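Local coordinates for protein phosphatidylserine synthase (Haemophilus influenzae, PDB 3HSI) that belongs to the phospholipase D superfamily and folds into mixed beta-sheets covered by helices, with two copies of the chain in the assembly, at residues I69-Y74 with Q116-P121; L266-Q271 with Q288-T293; Q319-A324 with P435-K440. One frame throughout, in Å; residues are numbered along the deposited sequence.

Contacts 1 and 2 lie on opposite sides of the chain's centre, about 48 Å apart between contact centres, and each packs two helices of an alpha/beta framework together. Contact 3, about 36 Å from contact 2 centre to centre, instead joins a loop to a helix near the chain's end. All are partly buried: two of four touching residues are buried in contacts 1 and 2 each, only V438 in contact 3. Each has a phenylalanine or tyrosine ring at its heart. In contact 1 a second ring stacks on it, in contact 2 a buried isoleucine touches it and a lysine's hydrocarbon chain passes beside a leucine, and in contact 3 a proline and a valine meet it.

Contact 1 of 3, residues I69-Y74 with Q116-P121; sequences ILDEIY and QTYQLP
Y118, in helix 107-118, lays its ring over the ring of Y74 in an offset stack. The centroids are 4.2 Å apart and the planes are turned only 9° from each other. Y118 CG comes within 3.5 Å of Y74 CD1, and Y74 CB sits over the face of the Y118 ring, 3.8 Å from its centroid, as a CH-pi contact. Both tyrosines carry a chi1 of -88°, which places each ring beside its own backbone N and brings the two face to face. The phenol end of Y118 heads for D71, but the modelled approach is too short to trust; D71 OD1 has a hydrogen bond from Q67 NE2.

At Q119 phi turns positive, and the chain swings round. L120 then returns to the same tyrosine: its CD1 touches Y74 CE1 at 3.4 Å, and its CG lies 3.7 Å from Y74 CD1, so one ring meets both Y118 and L120. L120 also rests on K77 and Q78, further along helix 64-79.

Helices 64-79 and 107-118 are the connections of two successive beta-alpha-beta crossovers, joining the parallel strands 52-56, 84-90 and 127-130. Elsewhere on helix 64-79, I69 packs on helix 35-48, to which E72 adds a salt bridge with R47.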
ATOM      1  N   ILE C  69      23.304   1.841  26.747  1.00 22.81           N
ATOM      2  CA  ILE C  69      22.397   0.721  27.010  1.00 24.12           C
ATOM      3  C   ILE C  69      23.024  -0.596  26.586  1.00 24.33           C
ATOM      4  O   ILE C  69      22.990  -1.570  27.355  1.00 25.41           O
ATOM      5  CB  ILE C  69      20.980   0.899  26.400  1.00 23.73           C
ATOM      6  CG1 ILE C  69      20.314   2.193  26.899  1.00 23.69           C
ATOM      7  CG2 ILE C  69      20.095  -0.306  26.727  1.00 24.05           C
ATOM      8  CD1 ILE C  69      20.474   2.469  28.409  1.00 22.89           C
ATOM      9  N   LEU C  70      23.628  -0.626  25.397  1.00 24.37           N
ATOM     10  CA  LEU C  70      24.239  -1.865  24.898  1.00 23.76           C
ATOM     11  C   LEU C  70      25.407  -2.305  25.774  1.00 23.33           C
ATOM     12  O   LEU C  70      25.599  -3.503  25.998  1.00 22.41           O
ATOM     13  CB  LEU C  70      24.659  -1.717  23.448  1.00 24.21           C
ATOM     14  CG  LEU C  70      25.114  -2.983  22.723  1.00 25.80           C
ATOM     15  CD1 LEU C  70      24.072  -4.094  22.903  1.00 28.55           C
ATOM     16  CD2 LEU C  70      25.372  -2.707  21.241  1.00 25.26           C
ATOM     17  N   ASP C  71      26.168  -1.336  26.282  1.00 23.64           N
ATOM     18  CA  ASP C  71      27.210  -1.598  27.289  1.00 23.97           C
ATOM     19  C   ASP C  71      26.696  -2.292  28.544  1.00 23.87           C
ATOM     20  O   ASP C  71      27.372  -3.181  29.069  1.00 23.39           O
ATOM     21  CB  ASP C  71      27.897  -0.312  27.710  1.00 24.47           C
ATOM     22  CG  ASP C  71      28.856   0.184  26.677  1.00 27.25           C
ATOM     23  OD1 ASP C  71      29.290  -0.631  25.829  1.00 30.76           O
ATOM     24  OD2 ASP C  71      29.168   1.390  26.694  1.00 31.17           O
ATOM     25  N   GLU C  72      25.529  -1.857  29.036  1.00 23.56           N
ATOM     26  CA  GLU C  72      24.874  -2.517  30.166  1.00 23.85           C
ATOM     27  C   GLU C  72      24.539  -3.976  29.864  1.00 23.23           C
ATOM     28  O   GLU C  72      24.751  -4.842  30.721  1.00 22.29           O
ATOM     29  CB  GLU C  72      23.622  -1.773  30.646  1.00 23.94           C
ATOM     30  CG  GLU C  72      23.878  -0.378  31.233  1.00 26.78           C
ATOM     31  CD  GLU C  72      24.657  -0.381  32.524  1.00 29.74           C
ATOM     32  OE1 GLU C  72      24.736  -1.415  33.231  1.00 31.14           O
ATOM     33  OE2 GLU C  72      25.225   0.685  32.832  1.00 34.23           O
ATOM     34  N   ILE C  73      24.047  -4.238  28.647  1.00 23.41           N
ATOM     35  CA  ILE C  73      23.700  -5.594  28.203  1.00 23.68           C
ATOM     36  C   ILE C  73      24.921  -6.502  28.230  1.00 24.23           C
ATOM     37  O   ILE C  73      24.872  -7.592  28.783  1.00 23.73           O
ATOM     38  CB  ILE C  73      23.153  -5.615  26.741  1.00 24.35           C
ATOM     39  CG1 ILE C  73      21.866  -4.801  26.628  1.00 24.11           C
ATOM     40  CG2 ILE C  73      22.937  -7.088  26.243  1.00 24.22           C
ATOM     41  CD1 ILE C  73      20.649  -5.481  27.170  1.00 23.84           C
ATOM     42  N   TYR C  74      26.013  -6.044  27.612  1.00 24.95           N
ATOM     43  CA  TYR C  74      27.217  -6.850  27.461  1.00 25.47           C
ATOM     44  C   TYR C  74      27.802  -7.124  28.833  1.00 26.15           C
ATOM     45  O   TYR C  74      28.322  -8.196  29.083  1.00 25.37           O
ATOM     46  CB  TYR C  74      28.242  -6.151  26.557  1.00 26.33           C
ATOM     47  CG  TYR C  74      28.054  -6.475  25.092  1.00 27.53           C
ATOM     48  CD1 TYR C  74      28.657  -7.608  24.531  1.00 28.00           C
ATOM     49  CD2 TYR C  74      27.304  -5.654  24.271  1.00 28.61           C
ATOM     50  CE1 TYR C  74      28.492  -7.929  23.191  1.00 29.28           C
ATOM     51  CE2 TYR C  74      27.122  -5.971  22.922  1.00 32.54           C
ATOM     52  CZ  TYR C  74      27.729  -7.108  22.392  1.00 31.52           C
ATOM     53  OH  TYR C  74      27.562  -7.428  21.078  1.00 32.86           O
ATOM     54  N   GLN C 116      32.080  -7.800  17.702  1.00 28.20           N
ATOM     55  CA  GLN C 116      33.492  -8.131  17.446  1.00 28.32           C
ATOM     56  C   GLN C 116      34.439  -7.573  18.491  1.00 29.21           C
ATOM     57  O   GLN C 116      35.376  -8.237  18.915  1.00 28.81           O
ATOM     58  CB  GLN C 116      33.920  -7.703  16.043  1.00 28.15           C
ATOM     59  CG  GLN C 116      33.253  -8.529  14.941  1.00 26.54           C
ATOM     60  CD  GLN C 116      33.214 -10.006  15.270  1.00 26.18           C
ATOM     61  OE1 GLN C 116      32.149 -10.587  15.345  1.00 30.82           O
ATOM     62  NE2 GLN C 116      34.367 -10.610  15.506  1.00 24.81           N
ATOM     63  N   THR C 117      34.145  -6.355  18.920  1.00 30.45           N
ATOM     64  CA  THR C 117      34.937  -5.634  19.908  1.00 31.72           C
ATOM     65  C   THR C 117      34.800  -6.159  21.352  1.00 31.65           C
ATOM     66  O   THR C 117      35.778  -6.274  22.075  1.00 32.33           O
ATOM     67  CB  THR C 117      34.638  -4.115  19.765  1.00 31.73           C
ATOM     68  OG1 THR C 117      35.443  -3.622  18.689  1.00 33.36           O
ATOM     69  CG2 THR C 117      34.979  -3.345  21.009  1.00 32.68           C
ATOM     70  N   TYR C 118      33.595  -6.470  21.785  1.00 32.16           N
ATOM     71  CA  TYR C 118      33.443  -7.085  23.099  1.00 32.90           C
ATOM     72  C   TYR C 118      33.968  -8.521  23.143  1.00 33.60           C
ATOM     73  O   TYR C 118      34.485  -8.952  24.163  1.00 33.74           O
ATOM     74  CB  TYR C 118      31.974  -7.057  23.529  1.00 32.71           C
ATOM     75  CG  TYR C 118      31.597  -5.788  24.243  1.00 32.30           C
ATOM     76  CD1 TYR C 118      31.886  -5.622  25.596  1.00 31.75           C
ATOM     77  CD2 TYR C 118      30.962  -4.740  23.558  1.00 33.45           C
ATOM     78  CE1 TYR C 118      31.546  -4.456  26.263  1.00 31.71           C
ATOM     79  CE2 TYR C 118      30.612  -3.560  24.210  1.00 33.12           C
ATOM     80  CZ  TYR C 118      30.914  -3.429  25.567  1.00 32.89           C
ATOM     81  OH  TYR C 118      30.577  -2.272  26.225  1.00 32.37           O
ATOM     82  N   GLN C 119      33.843  -9.231  22.019  1.00 34.69           N
ATOM     83  CA  GLN C 119      34.082 -10.675  21.903  1.00 35.60           C
ATOM     84  C   GLN C 119      33.782 -11.481  23.171  1.00 35.67           C
ATOM     85  O   GLN C 119      34.673 -11.993  23.840  1.00 35.78           O
ATOM     86  CB  GLN C 119      35.465 -10.980  21.309  1.00 36.04           C
ATOM     87  CG  GLN C 119      36.655 -10.571  22.136  1.00 38.42           C
ATOM     88  CD  GLN C 119      37.957 -10.611  21.347  1.00 43.22           C
ATOM     89  OE1 GLN C 119      38.002 -11.068  20.195  1.00 43.98           O
ATOM     90  NE2 GLN C 119      39.026 -10.121  21.965  1.00 43.11           N
ATOM     91  N   LEU C 120      32.504 -11.569  23.503  1.00 36.60           N
ATOM     92  CA  LEU C 120      32.039 -12.455  24.570  1.00 37.39           C
ATOM     93  C   LEU C 120      32.467 -13.887  24.262  1.00 37.79           C
ATOM     94  O   LEU C 120      32.445 -14.296  23.094  1.00 36.88           O
ATOM     95  CB  LEU C 120      30.516 -12.418  24.673  1.00 37.11           C
ATOM     96  CG  LEU C 120      29.857 -11.099  25.067  1.00 37.89           C
ATOM     97  CD1 LEU C 120      28.413 -11.067  24.544  1.00 37.94           C
ATOM     98  CD2 LEU C 120      29.902 -10.884  26.572  1.00 36.36           C
ATOM     99  N   PRO C 121      32.830 -14.659  25.305  1.00 38.66           N
ATOM    100  CA  PRO C 121      33.290 -16.032  25.072  1.00 39.52           C
ATOM    101  C   PRO C 121      32.183 -16.841  24.402  1.00 40.21           C
ATOM    102  O   PRO C 121      32.430 -17.579  23.452  1.00 40.19           O
ATOM    103  CB  PRO C 121      33.570 -16.563  26.491  1.00 39.72           C
ATOM    104  CG  PRO C 121      33.653 -15.339  27.375  1.00 39.62           C
ATOM    105  CD  PRO C 121      32.693 -14.361  26.746  1.00 38.90           C
TER

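Contact 2 of 3, residues L266-Q271 with Q288-T293; sequences LFLQVQ and QHKIAT
The F267 ring meets I291 and K290 at a slant, neither squarely over a face nor squarely at the edge. CD1 of I291 is 3.6 Å from F267 CE1 and 3.8 Å from F267 CD1, so this methyl of the isoleucine meets the CD1-CE1 bond of the ring obliquely. I291 is modelled in two conformers, and these distances belong to one of them. Around this pair are L274 and I276 of strand 273-277, which touch both side chains, and V368, which touches the phenylalanine. The setting is a beta-alpha-beta crossover of the PLD-like domain: helix 285-296 links the parallel strands 273-277 and 300-306, while helix 258-268 leads into the first of them. F267 and I291 thus lie between the two helices and strand 273-277.

Beside this pair, K290 takes over with its hydrocarbon chain. F267 CB and K290 CB stand 4.0 Å apart, close to where the backbones of the two helices are nearest, F267 opposite K290. The lysine then runs on past L268, whose CG is 3.8 Å from K290 CE and whose CD2 is 4.1 Å from K290 CG. L268 leaves its helix at an angle to this neighbour, and its branched end is what reaches the lysine; it also packs on A12 of helix 8-18.

K290 is therefore greasy along most of its length and polar at its tip. Its last torsion, chi4, bends to 70° and turns the ammonium end aside, where NZ makes a hydrogen bond with OG1 of T286, one turn earlier in the same helix.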
ATOM      1  N   LEU C 266     -13.477   0.318  21.134  1.00 21.92           N
ATOM      2  CA  LEU C 266     -13.282   1.193  22.282  1.00 21.55           C
ATOM      3  C   LEU C 266     -13.940   2.558  22.006  1.00 21.36           C
ATOM      4  O   LEU C 266     -14.694   3.057  22.824  1.00 22.00           O
ATOM      5  CB  LEU C 266     -11.796   1.310  22.650  1.00 20.12           C
ATOM      6  CG  LEU C 266     -11.094   0.147  23.394  1.00 20.30           C
ATOM      7  CD1 LEU C 266      -9.572   0.385  23.489  1.00 18.24           C
ATOM      8  CD2 LEU C 266     -11.637  -0.006  24.818  1.00 17.30           C
ATOM      9  N   PHE C 267     -13.717   3.113  20.822  1.00 22.61           N
ATOM     10  CA  PHE C 267     -14.280   4.411  20.414  1.00 22.71           C
ATOM     11  C   PHE C 267     -15.802   4.353  20.324  1.00 24.16           C
ATOM     12  O   PHE C 267     -16.482   5.324  20.646  1.00 24.20           O
ATOM     13  CB  PHE C 267     -13.766   4.820  19.038  1.00 22.49           C
ATOM     14  CG  PHE C 267     -12.429   5.522  19.039  1.00 23.33           C
ATOM     15  CD1 PHE C 267     -12.250   6.694  18.299  1.00 22.91           C
ATOM     16  CD2 PHE C 267     -11.343   5.001  19.718  1.00 22.43           C
ATOM     17  CE1 PHE C 267     -11.014   7.331  18.275  1.00 23.95           C
ATOM     18  CE2 PHE C 267     -10.097   5.637  19.692  1.00 22.01           C
ATOM     19  CZ  PHE C 267      -9.938   6.798  18.968  1.00 22.53           C
ATOM     20  N   LEU C 268     -16.343   3.232  19.858  1.00 24.27           N
ATOM     21  CA  LEU C 268     -17.798   3.104  19.792  1.00 25.12           C
ATOM     22  C   LEU C 268     -18.436   2.943  21.140  1.00 25.46           C
ATOM     23  O   LEU C 268     -19.612   3.206  21.272  1.00 26.82           O
ATOM     24  CB  LEU C 268     -18.207   1.903  18.951  1.00 25.51           C
ATOM     25  CG  LEU C 268     -18.016   2.053  17.457  1.00 25.62           C
ATOM     26  CD1 LEU C 268     -18.060   0.687  16.852  1.00 25.98           C
ATOM     27  CD2 LEU C 268     -19.098   2.952  16.911  1.00 26.63           C
ATOM     28  N   GLN C 269     -17.684   2.455  22.125  1.00 25.31           N
ATOM     29  CA  GLN C 269     -18.238   2.132  23.429  1.00 25.08           C
ATOM     30  C   GLN C 269     -17.978   3.169  24.502  1.00 24.96           C
ATOM     31  O   GLN C 269     -18.156   2.882  25.678  1.00 26.10           O
ATOM     32  CB  GLN C 269     -17.703   0.768  23.921  1.00 25.62           C
ATOM     33  CG  GLN C 269     -18.477  -0.412  23.315  1.00 26.72           C
ATOM     34  CD  GLN C 269     -19.895  -0.460  23.840  1.00 29.56           C
ATOM     35  OE1 GLN C 269     -20.108  -0.582  25.048  1.00 30.67           O
ATOM     36  NE2 GLN C 269     -20.878  -0.349  22.939  1.00 30.30           N
ATOM     37  N   VAL C 270     -17.543   4.357  24.116  1.00 24.07           N
ATOM     38  CA  VAL C 270     -17.440   5.481  25.032  1.00 23.80           C
ATOM     39  C   VAL C 270     -18.817   5.868  25.596  1.00 24.88           C
ATOM     40  O   VAL C 270     -19.764   6.112  24.841  1.00 24.80           O
ATOM     41  CB  VAL C 270     -16.795   6.689  24.336  1.00 23.60           C
ATOM     42  CG1 VAL C 270     -16.790   7.943  25.256  1.00 21.51           C
ATOM     43  CG2 VAL C 270     -15.390   6.326  23.903  1.00 22.49           C
ATOM     44  N   GLN C 271     -18.930   5.924  26.921  1.00 24.86           N
ATOM     45  CA  GLN C 271     -20.189   6.315  27.534  1.00 25.67           C
ATOM     46  C   GLN C 271     -20.203   7.800  27.898  1.00 25.52           C
ATOM     47  O   GLN C 271     -21.253   8.444  27.821  1.00 26.52           O
ATOM     48  CB  GLN C 271     -20.475   5.466  28.778  1.00 26.03           C
ATOM     49  CG  GLN C 271     -20.572   3.967  28.512  1.00 28.38           C
ATOM     50  CD  GLN C 271     -21.658   3.617  27.506  1.00 33.63           C
ATOM     51  OE1 GLN C 271     -21.377   3.383  26.325  1.00 38.28           O
ATOM     52  NE2 GLN C 271     -22.905   3.578  27.964  1.00 35.76           N
ATOM     53  N   GLN C 288     -11.999   8.956  12.517  1.00 23.96           N
ATOM     54  CA  GLN C 288     -12.520  10.300  12.403  1.00 24.33           C
ATOM     55  C   GLN C 288     -14.054  10.269  12.466  1.00 24.08           C
ATOM     56  O   GLN C 288     -14.684  11.055  13.195  1.00 23.49           O
ATOM     57  CB  GLN C 288     -12.049  10.946  11.104  1.00 25.10           C
ATOM     58  CG  GLN C 288     -10.542  11.273  11.010  1.00 26.83           C
ATOM     59  CD  GLN C 288     -10.201  11.835   9.619  1.00 34.12           C
ATOM     60  OE1 GLN C 288     -10.887  12.743   9.121  1.00 36.20           O
ATOM     61  NE2 GLN C 288      -9.173  11.276   8.977  1.00 33.83           N
ATOM     62  N   HIS C 289     -14.646   9.345  11.718  1.00 23.70           N
ATOM     63  CA  HIS C 289     -16.076   9.128  11.763  1.00 24.12           C
ATOM     64  C   HIS C 289     -16.548   8.795  13.186  1.00 23.45           C
ATOM     65  O   HIS C 289     -17.579   9.277  13.634  1.00 23.33           O
ATOM     66  CB  HIS C 289     -16.454   7.986  10.829  1.00 25.34           C
ATOM     67  CG  HIS C 289     -16.069   8.201   9.388  1.00 30.81           C
ATOM     68  ND1 HIS C 289     -16.202   9.417   8.740  1.00 35.42           N
ATOM     69  CD2 HIS C 289     -15.599   7.330   8.454  1.00 33.55           C
ATOM     70  CE1 HIS C 289     -15.829   9.285   7.473  1.00 35.50           C
ATOM     71  NE2 HIS C 289     -15.453   8.030   7.276  1.00 35.56           N
ATOM     72  N   LYS C 290     -15.809   7.960  13.906  1.00 22.06           N
ATOM     73  CA  LYS C 290     -16.276   7.578  15.239  1.00 21.74           C
ATOM     74  C   LYS C 290     -16.215   8.730  16.244  1.00 20.76           C
ATOM     75  O   LYS C 290     -17.057   8.832  17.127  1.00 20.79           O
ATOM     76  CB  LYS C 290     -15.563   6.310  15.731  1.00 21.37           C
ATOM     77  CG  LYS C 290     -16.087   5.052  15.033  1.00 20.43           C
ATOM     78  CD  LYS C 290     -15.081   3.910  15.167  1.00 22.06           C
ATOM     79  CE  LYS C 290     -15.623   2.643  14.559  1.00 21.68           C
ATOM     80  NZ  LYS C 290     -15.671   2.799  13.069  1.00 23.34           N
ATOM     81  N   ILE C 291     -15.218   9.596  16.094  0.50 21.03           N
ATOM     82  CA  ILE C 291     -15.139  10.845  16.869  0.50 21.10           C
ATOM     83  C   ILE C 291     -16.344  11.733  16.597  0.50 20.97           C
ATOM     84  O   ILE C 291     -16.947  12.287  17.522  0.50 20.96           O
ATOM     85  CB  ILE C 291     -13.880  11.661  16.514  0.50 20.91           C
ATOM     86  CG1 ILE C 291     -12.622  10.909  16.935  0.50 21.70           C
ATOM     87  CG2 ILE C 291     -13.938  13.040  17.181  0.50 20.49           C
ATOM     88  CD1 ILE C 291     -12.657  10.501  18.364  0.50 19.71           C
ATOM     89  N   ALA C 292     -16.693  11.865  15.320  1.00 20.69           N
ATOM     90  CA  ALA C 292     -17.824  12.717  14.922  1.00 21.30           C
ATOM     91  C   ALA C 292     -19.124  12.218  15.553  1.00 22.21           C
ATOM     92  O   ALA C 292     -19.976  13.025  15.981  1.00 23.22           O
ATOM     93  CB  ALA C 292     -17.953  12.778  13.402  1.00 20.79           C
ATOM     94  N   THR C 293     -19.273  10.902  15.652  1.00 21.62           N
ATOM     95  CA  THR C 293     -20.491  10.330  16.265  1.00 22.27           C
ATOM     96  C   THR C 293     -20.558  10.638  17.749  1.00 21.75           C
ATOM     97  O   THR C 293     -21.622  11.015  18.250  1.00 21.72           O
ATOM     98  CB  THR C 293     -20.553   8.790  16.084  1.00 22.23           C
ATOM     99  OG1 THR C 293     -20.494   8.485  14.695  1.00 23.81           O
ATOM    100  CG2 THR C 293     -21.846   8.220  16.681  1.00 21.42           C
TER

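Contact 3 of 3, residues Q319-A324 with P435-K440; sequences QPFKMA and PEPVQK
F321 meets P437 and V438 through carbon alone. The contact with proline uses the near part of the ring: F321 CD2 is 3.7 Å from P437 CB, and F321 CG is 4.1 Å from P437 CG, the two side chains crossing at a slant. Valine takes the far part, with V438 CG2 at 3.5 Å from F321 CE1 and 3.8 Å from F321 CZ. Since CD2 and CE1 sit across the ring from one another, the phenylalanine spans two successive residues of the helix. Its CG stands opposite the backbone N, at chi1 -178°, and this carries the ring from the loop toward the helix.

Backbone hydrogen bonds belong to the helix itself. P435 occupies the N-cap, and its O accepts the bond from Q439 N at 3.0 Å. P437 falls in the first turn, where a proline's missing N-H costs no helical bond.

Further apolar contacts widen the seam. F321 also touches L441 of helix 436-447, and P435 and V438 both rest on Y329 of helix 327-341. Nearby M323, present as selenomethionine, packs on F445 of its own chain and on F445 of the second subunit.

With apolar contacts alone between loop and helix, their hold on each other probably depends on the fit of carbon surfaces and the removal of water from them, rather than on directed polar bonds.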
ATOM      1  N   GLN C 319      16.608  28.103   9.491  1.00 42.76           N
ATOM      2  CA  GLN C 319      17.444  27.056   8.927  1.00 42.83           C
ATOM      3  C   GLN C 319      17.036  26.788   7.491  1.00 42.35           C
ATOM      4  O   GLN C 319      15.947  27.216   7.075  1.00 42.90           O
ATOM      5  CB  GLN C 319      17.330  25.785   9.758  1.00 43.41           C
ATOM      6  CG  GLN C 319      17.829  25.962  11.163  1.00 45.75           C
ATOM      7  CD  GLN C 319      18.324  24.674  11.770  1.00 48.99           C
ATOM      8  OE1 GLN C 319      17.542  23.815  12.180  1.00 49.54           O
ATOM      9  NE2 GLN C 319      19.647  24.538  11.848  1.00 51.58           N
ATOM     10  N   PRO C 320      17.901  26.092   6.718  1.00 41.55           N
ATOM     11  CA  PRO C 320      17.533  25.785   5.330  1.00 40.65           C
ATOM     12  C   PRO C 320      16.382  24.768   5.247  1.00 39.64           C
ATOM     13  O   PRO C 320      16.411  23.730   5.908  1.00 39.82           O
ATOM     14  CB  PRO C 320      18.830  25.209   4.737  1.00 40.72           C
ATOM     15  CG  PRO C 320      19.596  24.674   5.916  1.00 41.30           C
ATOM     16  CD  PRO C 320      19.232  25.558   7.079  1.00 41.29           C
ATOM     17  N   PHE C 321      15.376  25.075   4.437  1.00 38.69           N
ATOM     18  CA  PHE C 321      14.185  24.235   4.330  1.00 37.85           C
ATOM     19  C   PHE C 321      14.407  22.957   3.500  1.00 37.47           C
ATOM     20  O   PHE C 321      14.982  23.003   2.414  1.00 37.33           O
ATOM     21  CB  PHE C 321      13.010  25.041   3.753  1.00 37.42           C
ATOM     22  CG  PHE C 321      11.732  24.257   3.659  1.00 37.19           C
ATOM     23  CD1 PHE C 321      10.979  23.986   4.805  1.00 35.92           C
ATOM     24  CD2 PHE C 321      11.291  23.760   2.428  1.00 36.61           C
ATOM     25  CE1 PHE C 321       9.795  23.246   4.722  1.00 35.78           C
ATOM     26  CE2 PHE C 321      10.108  23.019   2.332  1.00 34.98           C
ATOM     27  CZ  PHE C 321       9.356  22.768   3.476  1.00 35.32           C
ATOM     28  N   LYS C 322      13.944  21.830   4.040  1.00 36.61           N
ATOM     29  CA  LYS C 322      13.831  20.565   3.309  1.00 35.70           C
ATOM     30  C   LYS C 322      12.349  20.149   3.226  1.00 35.28           C
ATOM     31  O   LYS C 322      11.530  20.549   4.083  1.00 34.96           O
ATOM     32  CB  LYS C 322      14.667  19.473   3.984  1.00 35.15           C
HETATM   33  N   MSE C 323      12.009  19.355   2.206  1.00 34.27           N
HETATM   34  CA  MSE C 323      10.621  18.948   1.938  1.00 33.78           C
HETATM   35  C   MSE C 323       9.895  18.360   3.134  1.00 31.83           C
HETATM   36  O   MSE C 323       8.755  18.720   3.393  1.00 31.99           O
HETATM   37  CB  MSE C 323      10.535  17.964   0.769  1.00 34.41           C
HETATM   38  CG  MSE C 323       9.989  18.549  -0.483  1.00 38.14           C
HETATM   39 SE   MSE C 323       9.804  17.202  -1.916  0.75 48.66          SE
HETATM   40  CE  MSE C 323       8.593  15.941  -1.084  1.00 44.48           C
ATOM     41  N   ALA C 324      10.549  17.474   3.870  1.00 30.09           N
ATOM     42  CA  ALA C 324       9.900  16.816   5.008  1.00 29.11           C
ATOM     43  C   ALA C 324       9.456  17.814   6.083  1.00 27.56           C
ATOM     44  O   ALA C 324       8.619  17.515   6.917  1.00 27.06           O
ATOM     45  CB  ALA C 324      10.806  15.754   5.608  1.00 29.45           C
ATOM     46  N   PRO C 435       5.869  29.687   6.454  1.00 29.19           N
ATOM     47  CA  PRO C 435       6.994  29.997   5.579  1.00 29.07           C
ATOM     48  C   PRO C 435       6.642  29.786   4.115  1.00 29.46           C
ATOM     49  O   PRO C 435       5.908  28.841   3.773  1.00 30.34           O
ATOM     50  CB  PRO C 435       8.064  28.997   6.020  1.00 29.02           C
ATOM     51  CG  PRO C 435       7.803  28.841   7.475  1.00 29.07           C
ATOM     52  CD  PRO C 435       6.290  28.856   7.601  1.00 28.81           C
ATOM     53  N   GLU C 436       7.168  30.661   3.265  1.00 28.98           N
ATOM     54  CA  GLU C 436       6.853  30.686   1.836  1.00 28.96           C
ATOM     55  C   GLU C 436       7.079  29.361   1.092  1.00 28.77           C
ATOM     56  O   GLU C 436       6.279  29.026   0.224  1.00 28.88           O
ATOM     57  CB  GLU C 436       7.583  31.863   1.121  1.00 28.39           C
ATOM     58  N   PRO C 437       8.164  28.614   1.414  1.00 28.78           N
ATOM     59  CA  PRO C 437       8.364  27.318   0.741  1.00 28.24           C
ATOM     60  C   PRO C 437       7.371  26.239   1.195  1.00 27.69           C
ATOM     61  O   PRO C 437       7.029  25.345   0.414  1.00 27.34           O
ATOM     62  CB  PRO C 437       9.804  26.919   1.116  1.00 27.63           C
ATOM     63  CG  PRO C 437      10.230  27.808   2.186  1.00 28.41           C
ATOM     64  CD  PRO C 437       9.319  28.986   2.261  1.00 29.18           C
ATOM     65  N   VAL C 438       6.913  26.328   2.442  1.00 26.97           N
ATOM     66  CA  VAL C 438       5.876  25.421   2.946  1.00 26.21           C
ATOM     67  C   VAL C 438       4.556  25.698   2.213  1.00 25.82           C
ATOM     68  O   VAL C 438       3.886  24.775   1.749  1.00 25.20           O
ATOM     69  CB  VAL C 438       5.672  25.612   4.452  1.00 26.02           C
ATOM     70  CG1 VAL C 438       4.373  25.000   4.904  1.00 24.34           C
ATOM     71  CG2 VAL C 438       6.863  25.073   5.211  1.00 26.94           C
ATOM     72  N   GLN C 439       4.194  26.973   2.142  1.00 25.52           N
ATOM     73  CA  GLN C 439       3.013  27.412   1.400  1.00 26.70           C
ATOM     74  C   GLN C 439       2.989  26.830  -0.007  1.00 26.43           C
ATOM     75  O   GLN C 439       1.981  26.272  -0.421  1.00 26.32           O
ATOM     76  CB  GLN C 439       2.926  28.945   1.328  1.00 26.09           C
ATOM     77  CG  GLN C 439       2.813  29.605   2.678  1.00 26.96           C
ATOM     78  CD  GLN C 439       2.385  31.064   2.585  1.00 28.69           C
ATOM     79  OE1 GLN C 439       2.837  31.902   3.359  1.00 28.93           O
ATOM     80  NE2 GLN C 439       1.508  31.365   1.643  1.00 28.22           N
ATOM     81  N   LYS C 440       4.112  26.951  -0.714  1.00 27.14           N
ATOM     82  CA  LYS C 440       4.224  26.498  -2.098  1.00 27.94           C
ATOM     83  C   LYS C 440       3.940  25.008  -2.145  1.00 28.00           C
ATOM     84  O   LYS C 440       3.141  24.525  -2.948  1.00 27.98           O
ATOM     85  CB  LYS C 440       5.641  26.720  -2.615  1.00 28.37           C
ATOM     86  CG  LYS C 440       5.954  28.113  -3.156  1.00 30.73           C
ATOM     87  CD  LYS C 440       7.289  28.074  -3.928  1.00 33.97           C
ATOM     88  CE  LYS C 440       7.721  29.468  -4.387  1.00 37.77           C
ATOM     89  NZ  LYS C 440       7.721  30.457  -3.234  1.00 39.95           N
TER